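Local coordinates for protein glycoside Hydrolase (PDB 5TA0) that probably hydrolyses agarose as a family 86 glycoside hydrolase of a human gut symbiont, and is held here in complex with a neoagaro-oligosaccharide, at residues 432-437 against 447-452; 456-461 against 500-505; 28-33 against 426-431. One frame throughout, in Å; residues are numbered along the deposited sequence. Where two conformers were deposited one is given.

Interaction 1. Residues 432-437 against 447-452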
loop_
_atom_site.group_PDB
_atom_site.type_symbol
_atom_site.label_atom_id
_atom_site.label_comp_id
_atom_site.label_asym_id
_atom_site.label_seq_id
_atom_site.Cartn_x
_atom_site.Cartn_y
_atom_site.Cartn_z
ATOM N N PRO A 432 -13.755 4.716 -15.886
ATOM C CA PRO A 432 -12.622 4.912 -14.959
ATOM C C PRO A 432 -12.934 4.547 -13.507
ATOM O O PRO A 432 -12.001 4.365 -12.723
ATOM C CB PRO A 432 -12.265 6.387 -15.112
ATOM C CG PRO A 432 -13.424 7.014 -15.753
ATOM C CD PRO A 432 -14.173 5.983 -16.522
ATOM N N ASP A 433 -14.210 4.415 -13.146
ATOM C CA ASP A 433 -14.598 3.933 -11.815
ATOM C C ASP A 433 -14.559 2.416 -11.664
ATOM O O ASP A 433 -14.800 1.913 -10.571
ATOM C CB ASP A 433 -15.986 4.444 -11.429
ATOM C CG ASP A 433 -16.010 5.923 -11.241
ATOM O OD1 ASP A 433 -15.103 6.484 -10.607
ATOM O OD2 ASP A 433 -16.939 6.563 -11.750
ATOM N N ILE A 434 -14.260 1.682 -12.743
ATOM C CA ILE A 434 -14.135 0.228 -12.699
ATOM C C ILE A 434 -12.684 -0.141 -12.956
ATOM O O ILE A 434 -12.148 0.170 -14.024
ATOM C CB ILE A 434 -15.069 -0.439 -13.734
ATOM C CG1 ILE A 434 -16.526 -0.094 -13.404
ATOM C CG2 ILE A 434 -14.818 -1.935 -13.793
ATOM C CD1 ILE A 434 -17.070 -0.767 -12.169
ATOM N N MET A 435 -12.053 -0.787 -11.979
ATOM C CA MET A 435 -10.675 -1.248 -12.155
ATOM C C MET A 435 -10.686 -2.732 -12.435
ATOM O O MET A 435 -11.506 -3.467 -11.891
ATOM C CB MET A 435 -9.860 -0.944 -10.900
ATOM C CG MET A 435 -9.738 0.535 -10.621
ATOM S SD MET A 435 -8.611 0.961 -9.286
ATOM C CE MET A 435 -9.540 0.331 -7.873
ATOM N N CYS A 436 -9.798 -3.178 -13.310
ATOM C CA CYS A 436 -9.752 -4.576 -13.659
ATOM C C CYS A 436 -8.331 -5.049 -13.825
ATOM O O CYS A 436 -7.437 -4.279 -14.106
ATOM C CB CYS A 436 -10.563 -4.857 -14.931
ATOM S SG CYS A 436 -10.190 -3.795 -16.348
ATOM N N ASP A 437 -8.153 -6.343 -13.604
ATOM C CA ASP A 437 -6.837 -6.994 -13.755
ATOM C C ASP A 437 -7.085 -8.488 -13.946
ATOM O O ASP A 437 -8.195 -8.993 -13.690
ATOM C CB ASP A 437 -5.952 -6.687 -12.515
ATOM C CG ASP A 437 -4.459 -6.718 -12.800
ATOM O OD1 ASP A 437 -4.010 -7.080 -13.909
ATOM O OD2 ASP A 437 -3.722 -6.385 -11.842
ATOM N N PHE A 447 -9.982 -13.218 -13.127
ATOM C CA PHE A 447 -10.381 -11.928 -13.661
ATOM C C PHE A 447 -10.970 -11.126 -12.499
ATOM O O PHE A 447 -12.009 -11.514 -11.932
ATOM C CB PHE A 447 -11.409 -12.173 -14.768
ATOM C CG PHE A 447 -11.815 -10.968 -15.575
ATOM C CD1 PHE A 447 -11.088 -9.786 -15.641
ATOM C CD2 PHE A 447 -12.968 -11.077 -16.369
ATOM C CE1 PHE A 447 -11.510 -8.734 -16.442
ATOM C CE2 PHE A 447 -13.359 -10.046 -17.188
ATOM C CZ PHE A 447 -12.637 -8.892 -17.228
ATOM N N ILE A 448 -10.264 -10.069 -12.091
ATOM C CA ILE A 448 -10.653 -9.307 -10.889
ATOM C C ILE A 448 -11.183 -7.964 -11.308
ATOM O O ILE A 448 -10.564 -7.267 -12.103
ATOM C CB ILE A 448 -9.467 -9.105 -9.913
ATOM C CG1 ILE A 448 -8.747 -10.420 -9.606
ATOM C CG2 ILE A 448 -9.933 -8.446 -8.632
ATOM C CD1 ILE A 448 -7.425 -10.598 -10.311
ATOM N N ILE A 449 -12.353 -7.589 -10.773
ATOM C CA ILE A 449 -12.998 -6.333 -11.126
ATOM C C ILE A 449 -13.449 -5.657 -9.840
ATOM O O ILE A 449 -14.043 -6.309 -8.993
ATOM C CB ILE A 449 -14.194 -6.523 -12.101
ATOM C CG1 ILE A 449 -13.809 -7.492 -13.239
ATOM C CG2 ILE A 449 -14.691 -5.185 -12.614
ATOM C CD1 ILE A 449 -14.954 -7.852 -14.174
ATOM N N ASN A 450 -13.147 -4.367 -9.733
ATOM C CA ASN A 450 -13.444 -3.583 -8.525
ATOM C C ASN A 450 -14.167 -2.296 -8.893
ATOM O O ASN A 450 -13.835 -1.625 -9.845
ATOM C CB ASN A 450 -12.125 -3.279 -7.805
ATOM C CG ASN A 450 -12.304 -2.384 -6.586
ATOM O OD1 ASN A 450 -12.079 -1.184 -6.638
ATOM N ND2 ASN A 450 -12.741 -2.979 -5.500
ATOM N N ASN A 451 -15.144 -1.947 -8.051
ATOM C CA ASN A 451 -15.982 -0.778 -8.264
ATOM C C ASN A 451 -15.600 0.339 -7.297
ATOM O O ASN A 451 -15.689 0.151 -6.098
ATOM C CB ASN A 451 -17.441 -1.216 -8.048
ATOM C CG ASN A 451 -18.450 -0.152 -8.436
ATOM O OD1 ASN A 451 -18.118 0.881 -9.036
ATOM N ND2 ASN A 451 -19.727 -0.420 -8.070
ATOM N N LEU A 452 -15.207 1.484 -7.838
ATOM C CA LEU A 452 -14.990 2.727 -7.094
ATOM C C LEU A 452 -16.251 3.599 -7.007
ATOM O O LEU A 452 -16.272 4.560 -6.241
ATOM C CB LEU A 452 -13.869 3.548 -7.727
ATOM C CG LEU A 452 -12.469 2.932 -7.623
ATOM C CD1 LEU A 452 -11.544 3.657 -8.580
ATOM C CD2 LEU A 452 -11.911 2.982 -6.188
HETATM O O HOH W 1 -16.329 7.051 -7.709
#
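Ile434 to Asp437 run antiparallel to Phe447 to Asn451, the strand axes approaching to 4.7 Å at 164°, and form the two arms of a beta hairpin in the sandwich domain. Met435 and Asn450 are a hydrogen-bonded pair, with Met435 N to Asn450 O and Asn450 N to Met435 O both 2.9 Å; Asp437 and Ile448 repeat the pattern. Leu452 N donates to Asp433 O just beyond the strands.

On one face, Ile434 CG2 presses on Ile449 CG2 at 3.5 Å, tighter than a usual carbon contact. Phe447 lies on the same side, its ring edge meeting Asp437 O in plane while Ile449 CD1 sits 3.9 Å above one ring face, offset toward the rim. Cys436 also points this way, and its disulfide to Cys429 ties the hairpin to the preceding strand.

The opposite face turns toward helix 340-358. Here Met435 lies alongside Asn450, and a bend at its last torsion (chi3 -70°) brings CE to 3.2 Å from Asn450 OD1 and 3.9 Å from Leu452 CG. Asp437 leads away to a salt bridge with Arg424 and a hydrogen bond with Tyr439.

At the end of the ladder a water donates to Asp433 OD1 and to Leu452 O, the latter at 2.9 Å; Asp433 OD1 also receives Gly593 N. With OD1 held by Ser352 of helix 340-358 and ND2 by Thr508 of strand 508-514, the buried Asn450 amide is probably fixed in its rotation between helix and sheet.

Interaction 2. Residues 456-461 against 500-505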
loop_
_atom_site.group_PDB
_atom_site.type_symbol
_atom_site.label_atom_id
_atom_site.label_comp_id
_atom_site.label_asym_id
_atom_site.label_seq_id
_atom_site.Cartn_x
_atom_site.Cartn_y
_atom_site.Cartn_z
ATOM N N PRO A 456 -24.393 0.289 -7.836
ATOM C CA PRO A 456 -24.078 -0.891 -8.645
ATOM C C PRO A 456 -23.788 -0.508 -10.084
ATOM O O PRO A 456 -24.290 0.518 -10.555
ATOM C CB PRO A 456 -25.339 -1.745 -8.533
ATOM C CG PRO A 456 -26.011 -1.271 -7.277
ATOM C CD PRO A 456 -25.737 0.181 -7.229
ATOM N N VAL A 457 -22.943 -1.292 -10.758
ATOM C CA VAL A 457 -22.558 -1.050 -12.136
ATOM C C VAL A 457 -22.777 -2.355 -12.912
ATOM O O VAL A 457 -22.278 -3.432 -12.538
ATOM C CB VAL A 457 -21.090 -0.565 -12.234
ATOM C CG1 VAL A 457 -20.675 -0.368 -13.688
ATOM C CG2 VAL A 457 -20.906 0.731 -11.471
ATOM N N ASP A 458 -23.558 -2.257 -13.989
ATOM C CA ASP A 458 -23.810 -3.382 -14.862
ATOM C C ASP A 458 -22.646 -3.528 -15.845
ATOM O O ASP A 458 -22.290 -2.576 -16.546
ATOM C CB ASP A 458 -25.111 -3.155 -15.648
ATOM C CG ASP A 458 -26.342 -3.147 -14.770
ATOM O OD1 ASP A 458 -26.389 -3.822 -13.716
ATOM O OD2 ASP A 458 -27.311 -2.464 -15.165
ATOM N N LEU A 459 -22.065 -4.724 -15.870
ATOM C CA LEU A 459 -20.908 -5.004 -16.692
ATOM C C LEU A 459 -21.258 -5.947 -17.827
ATOM O O LEU A 459 -22.010 -6.912 -17.622
ATOM C CB LEU A 459 -19.802 -5.675 -15.867
ATOM C CG LEU A 459 -19.400 -5.021 -14.552
ATOM C CD1 LEU A 459 -18.365 -5.868 -13.836
ATOM C CD2 LEU A 459 -18.899 -3.610 -14.769
ATOM N N ASN A 460 -20.718 -5.661 -19.007
ATOM C CA ASN A 460 -20.759 -6.580 -20.138
ATOM C C ASN A 460 -19.345 -7.123 -20.321
ATOM O O ASN A 460 -18.421 -6.357 -20.585
ATOM C CB ASN A 460 -21.241 -5.859 -21.405
ATOM C CG ASN A 460 -22.693 -5.405 -21.312
ATOM O OD1 ASN A 460 -23.535 -6.058 -20.683
ATOM N ND2 ASN A 460 -22.992 -4.279 -21.944
ATOM N N LEU A 461 -19.196 -8.438 -20.159
ATOM C CA LEU A 461 -17.892 -9.118 -20.152
ATOM C C LEU A 461 -17.564 -9.752 -21.496
ATOM O O LEU A 461 -18.400 -10.474 -22.053
ATOM C CB LEU A 461 -17.848 -10.226 -19.088
ATOM C CG LEU A 461 -18.026 -9.807 -17.617
ATOM C CD1 LEU A 461 -19.450 -9.439 -17.260
ATOM C CD2 LEU A 461 -17.551 -10.923 -16.705
ATOM N N HIS A 500 -22.819 -11.109 -18.666
ATOM C CA HIS A 500 -23.262 -9.912 -17.956
ATOM C C HIS A 500 -23.151 -10.183 -16.471
ATOM O O HIS A 500 -23.367 -11.316 -16.023
ATOM C CB HIS A 500 -24.721 -9.565 -18.289
ATOM C CG HIS A 500 -25.005 -9.499 -19.757
ATOM N ND1 HIS A 500 -24.647 -8.422 -20.537
ATOM C CD2 HIS A 500 -25.582 -10.396 -20.593
ATOM C CE1 HIS A 500 -25.007 -8.648 -21.791
ATOM N NE2 HIS A 500 -25.576 -9.839 -21.851
ATOM N N PHE A 501 -22.811 -9.135 -15.718
ATOM C CA PHE A 501 -22.691 -9.233 -14.271
ATOM C C PHE A 501 -22.878 -7.841 -13.673
ATOM O O PHE A 501 -22.326 -6.875 -14.179
ATOM C CB PHE A 501 -21.316 -9.785 -13.907
ATOM C CG PHE A 501 -21.098 -9.940 -12.429
ATOM C CD1 PHE A 501 -20.370 -8.992 -11.709
ATOM C CD2 PHE A 501 -21.611 -11.030 -11.758
ATOM C CE1 PHE A 501 -20.174 -9.141 -10.352
ATOM C CE2 PHE A 501 -21.410 -11.181 -10.391
ATOM C CZ PHE A 501 -20.696 -10.223 -9.696
ATOM N N THR A 502 -23.686 -7.750 -12.619
ATOM C CA THR A 502 -23.882 -6.500 -11.896
ATOM C C THR A 502 -22.958 -6.510 -10.678
ATOM O O THR A 502 -23.146 -7.292 -9.758
ATOM C CB THR A 502 -25.336 -6.325 -11.453
ATOM O OG1 THR A 502 -26.152 -6.266 -12.633
ATOM C CG2 THR A 502 -25.530 -5.041 -10.659
ATOM N N LEU A 503 -21.971 -5.619 -10.713
ATOM C CA LEU A 503 -21.037 -5.475 -9.595
ATOM C C LEU A 503 -21.629 -4.468 -8.619
ATOM O O LEU A 503 -21.985 -3.356 -8.996
ATOM C CB LEU A 503 -19.689 -5.010 -10.133
ATOM C CG LEU A 503 -18.546 -4.922 -9.127
ATOM C CD1 LEU A 503 -18.241 -6.203 -8.390
ATOM C CD2 LEU A 503 -17.317 -4.445 -9.887
ATOM N N GLU A 504 -21.749 -4.873 -7.364
ATOM C CA GLU A 504 -22.399 -4.057 -6.341
ATOM C C GLU A 504 -21.597 -2.826 -5.952
ATOM O O GLU A 504 -20.452 -2.653 -6.372
ATOM C CB GLU A 504 -22.750 -4.890 -5.115
ATOM C CG GLU A 504 -24.063 -5.661 -5.265
ATOM C CD GLU A 504 -25.268 -4.742 -5.417
ATOM O OE1 GLU A 504 -26.192 -5.112 -6.160
ATOM O OE2 GLU A 504 -25.255 -3.646 -4.840
ATOM N N THR A 505 -22.239 -1.933 -5.213
ATOM C CA THR A 505 -21.646 -0.687 -4.745
ATOM C C THR A 505 -20.306 -0.958 -4.043
ATOM O O THR A 505 -20.238 -1.746 -3.106
ATOM C CB THR A 505 -22.595 -0.032 -3.746
ATOM O OG1 THR A 505 -23.827 0.232 -4.424
ATOM C CG2 THR A 505 -22.030 1.220 -3.166
#
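Asp458 and Thr502 carry the firmest side-chain hydrogen bond of an antiparallel pair at the margin of the beta-sandwich, where strand 500-503 is outermost in its sheet. Thr502 OG1 donates to Asp458 OD1 at 2.7 Å, meeting the carboxylate on its anti side and 28° out of its plane. In one of two conformers of Asn460, so less securely, His500 ND1 donates to Asn460 OD1 at 2.6 Å; the acceptor lies in the plane of the imidazole, while the amide is turned 80° against the ring. Both are non-hydrogen-bonded pairs of the backbone, and all four side chains lie on one face of the sheet.

Leu459 with Phe501, between them, and Val457 with Leu503, beyond Asp458 and Thr502, are the hydrogen-bonded pairs, with Leu459 N to Phe501 O the shortest of their four bonds at 2.7 Å.

With chi1 at -62°, Thr502 sets OG1 beside its own backbone N for Asp458 and sends CG2 to Pro456 CB at 3.9 Å. A valine here lacks the hydroxyl, and the Asp458 carboxylate would probably lose this donor's hold and be freer to turn.

The other face is hydrocarbon. Leu459 CD1 lies 4.0 Å from Leu503 CB and approaches the edge of the Phe501 ring, which packs edge-to-face with His477. Leu459 and Leu503 both rest on Ile449, while Leu461, Phe501 and Leu503 touch strand 508-514, so these side chains pack against strands 444-451 and 508-514, as expected between the layers of a beta-sandwich. Beside the start of strand 500-503, Leu461 CD1 lies 3.7 Å from Phe501 N and 3.9 Å from Phe501 CB.

Interaction 3. Residues 28-33 against 426-431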
loop_
_atom_site.group_PDB
_atom_site.type_symbol
_atom_site.label_atom_id
_atom_site.label_comp_id
_atom_site.label_asym_id
_atom_site.label_seq_id
_atom_site.Cartn_x
_atom_site.Cartn_y
_atom_site.Cartn_z
ATOM N N GLN A 28 -13.163 -6.086 -20.790
ATOM C CA GLN A 28 -12.520 -7.003 -21.746
ATOM C C GLN A 28 -11.307 -7.679 -21.112
ATOM O O GLN A 28 -10.482 -7.009 -20.470
ATOM C CB GLN A 28 -12.077 -6.177 -22.957
ATOM C CG GLN A 28 -11.472 -6.932 -24.124
ATOM C CD GLN A 28 -11.233 -6.029 -25.334
ATOM O OE1 GLN A 28 -10.125 -5.529 -25.540
ATOM N NE2 GLN A 28 -12.287 -5.779 -26.112
ATOM N N LEU A 29 -11.198 -8.993 -21.300
ATOM C CA LEU A 29 -10.075 -9.805 -20.850
ATOM C C LEU A 29 -9.403 -10.362 -22.100
ATOM O O LEU A 29 -10.019 -11.162 -22.823
ATOM C CB LEU A 29 -10.590 -10.955 -19.990
ATOM C CG LEU A 29 -9.677 -12.126 -19.607
ATOM C CD1 LEU A 29 -8.405 -11.648 -18.959
ATOM C CD2 LEU A 29 -10.382 -13.086 -18.673
ATOM N N ASN A 30 -8.176 -9.941 -22.379
ATOM C CA ASN A 30 -7.409 -10.477 -23.501
ATOM C C ASN A 30 -6.394 -11.473 -22.952
ATOM O O ASN A 30 -5.227 -11.128 -22.707
ATOM C CB ASN A 30 -6.762 -9.346 -24.305
ATOM C CG ASN A 30 -7.787 -8.439 -24.962
ATOM O OD1 ASN A 30 -8.733 -8.918 -25.573
ATOM N ND2 ASN A 30 -7.640 -7.140 -24.793
ATOM N N LEU A 31 -6.838 -12.718 -22.741
ATOM C CA LEU A 31 -6.071 -13.671 -21.926
ATOM C C LEU A 31 -4.850 -14.283 -22.632
ATOM O O LEU A 31 -4.099 -15.000 -22.000
ATOM C CB LEU A 31 -6.965 -14.734 -21.254
ATOM C CG LEU A 31 -8.029 -15.433 -22.115
ATOM C CD1 LEU A 31 -7.412 -16.109 -23.341
ATOM C CD2 LEU A 31 -8.840 -16.458 -21.341
ATOM N N ASN A 32 -4.645 -13.962 -23.908
ATOM C CA ASN A 32 -3.423 -14.345 -24.631
ATOM C C ASN A 32 -2.351 -13.256 -24.676
ATOM O O ASN A 32 -1.288 -13.482 -25.241
ATOM C CB ASN A 32 -3.777 -14.750 -26.065
ATOM C CG ASN A 32 -4.274 -13.581 -26.885
ATOM O OD1 ASN A 32 -5.187 -12.853 -26.464
ATOM N ND2 ASN A 32 -3.699 -13.387 -28.064
ATOM N N VAL A 33 -2.624 -12.106 -24.055
ATOM C CA VAL A 33 -1.734 -10.932 -24.109
ATOM C C VAL A 33 -1.120 -10.687 -22.741
ATOM O O VAL A 33 -1.820 -10.205 -21.840
ATOM C CB VAL A 33 -2.480 -9.670 -24.601
ATOM C CG1 VAL A 33 -1.530 -8.480 -24.722
ATOM C CG2 VAL A 33 -3.191 -9.964 -25.922
ATOM N N GLU A 426 -3.626 -8.703 -20.255
ATOM C CA GLU A 426 -4.301 -7.437 -20.489
ATOM C C GLU A 426 -5.799 -7.462 -20.221
ATOM O O GLU A 426 -6.503 -8.373 -20.658
ATOM C CB GLU A 426 -4.084 -6.979 -21.921
ATOM C CG GLU A 426 -4.598 -5.571 -22.116
ATOM C CD GLU A 426 -4.890 -5.186 -23.528
ATOM O OE1 GLU A 426 -4.928 -6.029 -24.443
ATOM O OE2 GLU A 426 -5.097 -3.965 -23.692
ATOM N N THR A 427 -6.272 -6.420 -19.545
ATOM C CA THR A 427 -7.697 -6.147 -19.394
ATOM C C THR A 427 -7.945 -4.693 -19.738
ATOM O O THR A 427 -7.064 -3.861 -19.583
ATOM C CB THR A 427 -8.206 -6.414 -17.968
ATOM O OG1 THR A 427 -7.484 -5.589 -17.032
ATOM C CG2 THR A 427 -8.073 -7.870 -17.613
ATOM N N ASN A 428 -9.193 -4.383 -20.112
ATOM C CA ASN A 428 -9.652 -3.010 -20.440
ATOM C C ASN A 428 -11.053 -2.814 -19.897
ATOM O O ASN A 428 -11.888 -3.678 -20.145
ATOM C CB ASN A 428 -9.736 -2.810 -21.959
ATOM C CG ASN A 428 -8.414 -3.037 -22.661
ATOM O OD1 ASN A 428 -7.450 -2.307 -22.445
ATOM N ND2 ASN A 428 -8.370 -4.040 -23.513
ATOM N N CYS A 429 -11.339 -1.710 -19.179
ATOM C CA CYS A 429 -12.695 -1.487 -18.713
ATOM C C CYS A 429 -12.999 -0.017 -18.979
ATOM O O CYS A 429 -12.353 0.832 -18.390
ATOM C CB CYS A 429 -12.804 -2.016 -17.261
ATOM S SG CYS A 429 -12.343 -3.791 -17.202
ATOM N N ASP A 430 -13.976 0.278 -19.869
ATOM C CA ASP A 430 -14.229 1.629 -20.400
ATOM C C ASP A 430 -14.952 2.591 -19.440
ATOM O O ASP A 430 -15.640 3.511 -19.875
ATOM C CB ASP A 430 -14.955 1.560 -21.774
ATOM C CG ASP A 430 -16.376 1.005 -21.688
ATOM O OD1 ASP A 430 -17.084 0.996 -22.731
ATOM O OD2 ASP A 430 -16.805 0.549 -20.607
ATOM N N ASN A 431 -14.741 2.406 -18.145
ATOM C CA ASN A 431 -15.303 3.248 -17.104
ATOM C C ASN A 431 -14.179 3.467 -16.103
ATOM O O ASN A 431 -13.694 2.487 -15.535
ATOM C CB ASN A 431 -16.469 2.505 -16.454
ATOM C CG ASN A 431 -17.125 3.281 -15.339
ATOM O OD1 ASN A 431 -16.555 4.244 -14.810
ATOM N ND2 ASN A 431 -18.337 2.865 -14.978
#
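Glu426 stands between Asn30 and Val33, where strand 423-429 pairs antiparallel with strand 25-30. Its CB lies 4.1 Å from Val33 CG1. From there the chain runs extended, CG being anti to the backbone N (chi1 -171°), and carries the carboxylate alongside Asn30. CD is 3.6 Å from Asn30 ND2, and OE1 takes a hydrogen bond from that same ND2 at 3.0 Å, arriving from above the carboxylate plane. OE2 is engaged by Arg647 in a salt bridge. Asn30 ND2 also donates to Gln28 OE1 at 3.1 Å, so one amide links the carboxylate to Gln28, two residues earlier on the same strand, and is probably fixed in its rotation by both.

The backbone supports this: Gln28 and Asn428 are a hydrogen-bonded pair, and Glu426 N donates to Val33 O at 2.8 Å, at the end of the type I turn from Asn30 to Val33. On the other face Leu29 CD1 meets Thr427 CG2 at 4.0 Å.

Strand 25-30 lies between strands 423-429 and 457-464, parallel to the latter, with Leu29 and Thr427 both touching Ala438 of strand 434-441. Beyond the turn, Val33 and Glu426 pack on Met525 of strand 523-538, in the adjoining sheet.

In the fold
From the N terminus, strand 25-30 enters the sandwich sheet, turns a corner into the five-stranded sheet, and the chain then builds the alpha/beta barrel. Interaction 3 closes this long excursion, bringing 426-431 back beside 28-33 with 392 residues between. The chain continues directly into interaction 1, a local hairpin closing nine residues, and the Cys429-Cys436 disulfide links it to interaction 3. Interaction 2 follows, closing 38 residues that supply further sandwich strands. The three are in series, neither nested nor crossed, yet all serve one sheet: strand 25-30 is inserted between 423-429 and 457-464, and Asn451 ND2 of interaction 1 probably hydrogen-bonds to Glu504 O of interaction 2, joining the ends of the two contacts.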